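Local coordinates for protein polysaccharide deacetylase (Streptococcus pyogenes, PDB 6DQ3) that removes N-acetyl groups from the cell wall linkage unit of streptococcal rhamnopolysaccharides, as a zinc-dependent deacetylase of carbohydrate esterase family 4, at residues His137-Gln142 against Ser174-Asp179; Ala143-Gln148 against Asn178-Gln183. All coordinates share one frame; numbering follows the deposited sequence.

Contact 1: His137-Gln142 against Ser174-Asp179. With ZN (zinc ion), chain E; ZN (zinc ion), chain D; ZN (zinc ion), chain I; ACT (acetate ion), chain C.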
# COMPACT_ATOMS: atom_id res chain seq x y z
N HIS A 137 -1.83 -10.17 -11.16
CA HIS A 137 -0.54 -10.12 -10.47
C HIS A 137 0.58 -10.73 -11.30
O HIS A 137 1.39 -11.51 -10.77
CB HIS A 137 -0.65 -10.83 -9.12
CG HIS A 137 0.34 -10.35 -8.09
ND1 HIS A 137 1.56 -10.97 -7.88
CD2 HIS A 137 0.27 -9.35 -7.18
CE1 HIS A 137 2.20 -10.35 -6.91
NE2 HIS A 137 1.44 -9.37 -6.46
N PRO A 138 0.69 -10.40 -12.58
CA PRO A 138 1.86 -10.83 -13.36
C PRO A 138 3.09 -10.00 -13.03
O PRO A 138 3.01 -8.93 -12.43
CB PRO A 138 1.42 -10.59 -14.81
CG PRO A 138 0.56 -9.36 -14.70
CD PRO A 138 -0.21 -9.55 -13.39
N ASP A 139 4.24 -10.53 -13.44
CA ASP A 139 5.44 -9.71 -13.58
C ASP A 139 5.22 -8.79 -14.78
O ASP A 139 5.33 -9.22 -15.93
CB ASP A 139 6.67 -10.60 -13.76
CG ASP A 139 7.95 -9.81 -13.97
OD1 ASP A 139 7.89 -8.58 -14.19
OD2 ASP A 139 9.04 -10.42 -13.90
N LEU A 140 4.87 -7.53 -14.50
CA LEU A 140 4.52 -6.60 -15.57
C LEU A 140 5.66 -6.45 -16.57
O LEU A 140 5.43 -6.29 -17.77
CB LEU A 140 4.16 -5.23 -14.97
CG LEU A 140 2.84 -5.11 -14.21
CD1 LEU A 140 2.73 -3.78 -13.48
CD2 LEU A 140 1.68 -5.29 -15.17
N GLU A 141 6.90 -6.49 -16.08
CA GLU A 141 8.08 -6.34 -16.94
C GLU A 141 8.14 -7.40 -18.03
O GLU A 141 8.67 -7.13 -19.11
CB GLU A 141 9.34 -6.44 -16.08
CG GLU A 141 10.22 -5.24 -16.11
CD GLU A 141 11.55 -5.49 -15.43
OE1 GLU A 141 11.57 -6.05 -14.32
OE2 GLU A 141 12.58 -5.13 -16.03
N GLN A 142 7.65 -8.60 -17.76
CA GLN A 142 7.70 -9.68 -18.73
C GLN A 142 6.43 -9.74 -19.58
O GLN A 142 6.22 -10.74 -20.28
CB GLN A 142 7.94 -11.01 -18.01
CG GLN A 142 9.29 -11.08 -17.30
CD GLN A 142 10.46 -10.70 -18.20
OE1 GLN A 142 10.45 -10.97 -19.41
NE2 GLN A 142 11.48 -10.07 -17.62
N SER A 174 5.58 -7.48 -7.17
CA SER A 174 6.97 -7.81 -6.84
C SER A 174 7.92 -6.65 -7.09
O SER A 174 9.14 -6.83 -7.13
CB SER A 174 7.42 -9.05 -7.62
OG SER A 174 6.61 -10.16 -7.26
N GLY A 175 7.38 -5.44 -7.23
CA GLY A 175 8.20 -4.27 -7.45
C GLY A 175 8.86 -4.20 -8.81
O GLY A 175 9.79 -3.42 -8.99
N ARG A 176 8.39 -4.99 -9.76
CA ARG A 176 9.03 -5.10 -11.07
C ARG A 176 8.35 -4.19 -12.08
O ARG A 176 7.12 -4.20 -12.21
CB ARG A 176 9.00 -6.54 -11.56
CG ARG A 176 9.73 -7.51 -10.65
CD ARG A 176 9.72 -8.92 -11.21
NE ARG A 176 10.14 -9.89 -10.22
CZ ARG A 176 10.18 -11.21 -10.42
NH1 ARG A 176 9.81 -11.70 -11.60
NH2 ARG A 176 10.58 -12.02 -9.45
N TYR A 177 9.15 -3.41 -12.80
CA TYR A 177 8.62 -2.48 -13.78
C TYR A 177 9.73 -2.13 -14.75
O TYR A 177 10.91 -2.24 -14.43
CB TYR A 177 8.08 -1.21 -13.11
CG TYR A 177 9.11 -0.49 -12.28
CD1 TYR A 177 9.37 -0.88 -10.98
CD2 TYR A 177 9.82 0.59 -12.79
CE1 TYR A 177 10.31 -0.23 -10.21
CE2 TYR A 177 10.76 1.26 -12.03
CZ TYR A 177 11.00 0.84 -10.73
OH TYR A 177 11.93 1.49 -9.95
N ASN A 178 9.34 -1.69 -15.94
CA ASN A 178 10.30 -1.13 -16.88
C ASN A 178 9.79 0.22 -17.37
O ASN A 178 8.75 0.71 -16.92
CB ASN A 178 10.60 -2.09 -18.04
CG ASN A 178 9.37 -2.47 -18.85
OD1 ASN A 178 8.27 -1.93 -18.66
ND2 ASN A 178 9.56 -3.41 -19.77
N ASP A 179 10.55 0.83 -18.29
CA ASP A 179 10.15 2.14 -18.80
C ASP A 179 8.73 2.08 -19.35
O ASP A 179 7.92 2.98 -19.10
CB ASP A 179 11.14 2.64 -19.87
CG ASP A 179 11.47 1.61 -20.94
OD1 ASP A 179 10.78 0.58 -21.05
OD2 ASP A 179 12.44 1.84 -21.68
ZN ZN E . 13.22 -5.68 -13.51
ZN ZN D . 1.85 -8.34 -4.72
ZN ZN I . 11.64 -0.71 -22.51
C ACT C . 4.01 -7.06 -4.09
O ACT C . 3.31 -7.33 -3.09
OXT ACT C . 3.89 -7.58 -5.22
CH3 ACT C . 5.02 -6.05 -3.91
O HOH W 1 5.23 -6.12 -11.93
O HOH W 2 11.59 0.40 -24.43
O HOH W 3 3.00 -10.22 -3.82
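Ser174 meets His137 beside the zinc site, its OG lying 4.4 Å from CE1 of the imidazole, and a bound acetate links the two segments by way of the zinc. The backbone N of Ser174 donates to acetate OXT at 2.6 Å in an almost straight bond, while His137 NE2 holds the zinc at 2.1 Å and both acetate oxygens bind the same metal. Asp78 and His133 complete the His-His-Asp set of protein ligands known from this family, and the N-H of Ser174 is consistent with an oxyanion-binding role. Next, Arg176 crosses Asp139 at about a right angle; Asp139 CG stands anti to the backbone N (chi1 178°), and Arg176 NH1 forms a salt bridge with Asp139 OD2 (2.7 Å, N-H...O 164°). The oxygen lies in the guanidinium plane, yet the nitrogen approaches from above the carboxylate, 49° out of its plane. A water joins Arg176 O to Leu140 N. At Tyr177 the backbone makes the contact: Glu141 CG comes within 3.4 Å of Tyr177 C, while the phenol hydroxyl bonds to Asn197. Glu141 CG also packs on Asn178 CB at 3.7 Å, and Glu141 OE1 binds a second zinc at 1.9 Å. The whole contact joins two surface loops, one leading from strand 128-132 to helix 145-162, the other from strand 169-171 to helix 179-187.

Contact 2: Ala143-Gln148 against Asn178-Gln183. With ZN (zinc ion), chain I.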
# COMPACT_ATOMS: atom_id res chain seq x y z
N ALA A 143 5.60 -8.71 -19.54
CA ALA A 143 4.40 -8.64 -20.35
C ALA A 143 4.59 -7.64 -21.48
O ALA A 143 5.32 -6.65 -21.35
CB ALA A 143 3.18 -8.25 -19.51
N SER A 144 3.94 -7.91 -22.61
CA SER A 144 3.93 -6.99 -23.73
C SER A 144 3.24 -5.68 -23.34
O SER A 144 2.51 -5.64 -22.35
CB SER A 144 3.20 -7.61 -24.92
OG SER A 144 1.82 -7.75 -24.62
N PRO A 145 3.45 -4.61 -24.11
CA PRO A 145 2.74 -3.36 -23.80
C PRO A 145 1.23 -3.51 -23.76
O PRO A 145 0.59 -2.93 -22.88
CB PRO A 145 3.19 -2.42 -24.93
CG PRO A 145 4.55 -2.93 -25.32
CD PRO A 145 4.46 -4.44 -25.18
N ASP A 146 0.65 -4.27 -24.69
CA ASP A 146 -0.80 -4.45 -24.68
C ASP A 146 -1.27 -5.15 -23.40
O ASP A 146 -2.33 -4.83 -22.86
CB ASP A 146 -1.25 -5.23 -25.91
CG ASP A 146 -1.21 -4.41 -27.17
OD1 ASP A 146 -0.99 -3.18 -27.09
OD2 ASP A 146 -1.40 -4.99 -28.26
N VAL A 147 -0.49 -6.13 -22.92
CA VAL A 147 -0.90 -6.88 -21.74
C VAL A 147 -0.72 -6.03 -20.48
O VAL A 147 -1.57 -6.05 -19.58
CB VAL A 147 -0.13 -8.21 -21.65
CG1 VAL A 147 -0.44 -8.91 -20.33
CG2 VAL A 147 -0.49 -9.11 -22.82
N GLN A 148 0.38 -5.28 -20.39
CA GLN A 148 0.54 -4.36 -19.27
C GLN A 148 -0.61 -3.37 -19.22
O GLN A 148 -1.12 -3.06 -18.13
CB GLN A 148 1.87 -3.61 -19.37
CG GLN A 148 3.11 -4.46 -19.22
CD GLN A 148 4.33 -3.63 -18.88
OE1 GLN A 148 4.35 -2.90 -17.89
NE2 GLN A 148 5.36 -3.72 -19.72
N ASN A 178 9.34 -1.69 -15.94
CA ASN A 178 10.30 -1.13 -16.88
C ASN A 178 9.79 0.22 -17.37
O ASN A 178 8.75 0.71 -16.92
CB ASN A 178 10.60 -2.09 -18.04
CG ASN A 178 9.37 -2.47 -18.85
OD1 ASN A 178 8.27 -1.93 -18.66
ND2 ASN A 178 9.56 -3.41 -19.77
N ASP A 179 10.55 0.83 -18.29
CA ASP A 179 10.15 2.14 -18.80
C ASP A 179 8.73 2.08 -19.35
O ASP A 179 7.92 2.98 -19.10
CB ASP A 179 11.14 2.64 -19.87
CG ASP A 179 11.47 1.61 -20.94
OD1 ASP A 179 10.78 0.58 -21.05
OD2 ASP A 179 12.44 1.84 -21.68
N THR A 180 8.40 0.99 -20.05
CA THR A 180 7.07 0.82 -20.62
C THR A 180 5.99 0.83 -19.54
O THR A 180 4.94 1.47 -19.70
CB THR A 180 7.02 -0.48 -21.44
OG1 THR A 180 7.80 -0.32 -22.63
CG2 THR A 180 5.59 -0.84 -21.79
N THR A 181 6.22 0.11 -18.44
CA THR A 181 5.25 0.11 -17.34
C THR A 181 4.90 1.54 -16.93
O THR A 181 3.73 1.90 -16.78
CB THR A 181 5.79 -0.66 -16.13
OG1 THR A 181 6.31 -1.93 -16.54
CG2 THR A 181 4.70 -0.87 -15.08
N LEU A 182 5.92 2.37 -16.72
CA LEU A 182 5.69 3.71 -16.19
C LEU A 182 5.04 4.61 -17.23
O LEU A 182 4.20 5.46 -16.88
CB LEU A 182 7.01 4.31 -15.72
CG LEU A 182 7.77 3.45 -14.70
CD1 LEU A 182 9.13 4.07 -14.44
CD2 LEU A 182 6.97 3.28 -13.42
N GLN A 183 5.41 4.47 -18.50
CA GLN A 183 4.75 5.24 -19.55
C GLN A 183 3.27 4.89 -19.62
O GLN A 183 2.42 5.77 -19.73
CB GLN A 183 5.45 5.01 -20.89
CG GLN A 183 6.91 5.47 -20.94
CD GLN A 183 7.72 4.82 -22.06
OE1 GLN A 183 7.20 4.02 -22.84
NE2 GLN A 183 9.00 5.16 -22.14
ZN ZN I . 11.64 -0.71 -22.51
O HOH W 2 11.59 0.40 -24.43
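Gln148 and Thr181 reach each other through similar first torsions: Gln148 CG stands anti to the carbonyl carbon (chi1 -67°), as does Thr181 OG1 (chi1 -49°). Beyond CG the glutamine chain is extended, and the two side chains cross at about a right angle; Gln148 OE1 lies 2.6 Å from Thr181 OG1. Thr181 OG1 also lies 2.9 Å from Asn178 OD1, so its single proton may serve either oxygen. The other branch of the amide, Gln148 NE2, lies 3.6 Å from Thr180 CG2 and makes a weak bond back to Ala143 O. This gives the buried amide a polar neighbour at each end, one on the facing helix and one in its own segment, just before its helix. Nearer the surface, Pro145 CG touches Thr180 CG2 at 4.2 Å. Asn178 OD1 caps the second helix by accepting from Thr181 N at 2.9 Å, nearly along the C=O axis, and Ser144 OG caps the first, accepting from Val147 N at 3.3 Å. Asp179, on the first turn of the second helix, binds a zinc through OD1. Two N-capped helix starts thus lie side by side, with Gln148 reaching from one to the other, an arrangement that fits the outer layer of the distorted beta/alpha barrel of polysaccharide deacetylases.

In the fold
Contacts 1 and 2 are consecutive parts of one interface, their centres about 8 Å apart. Segments 137-142 and 143-148 adjoin in sequence; helix 145-162 and strand 169-171 follow before the chain returns through 174-183, where the contacts share Asn178 and Asp179. Leu140 links them: its O lies 3.1 Å from Gln148 CD, and its CD1 packs 3.9 Å from Thr181 CG2. Contact 1 runs outward from the zinc site of Asp78, His133 and His137, at the loops that follow strands 128-132 and 169-171, and contact 2 carries the pairing on into the first turns of helices 145-162 and 179-187. In this deacetylase the loops beside that site and the helix starts after them form one run of contacts.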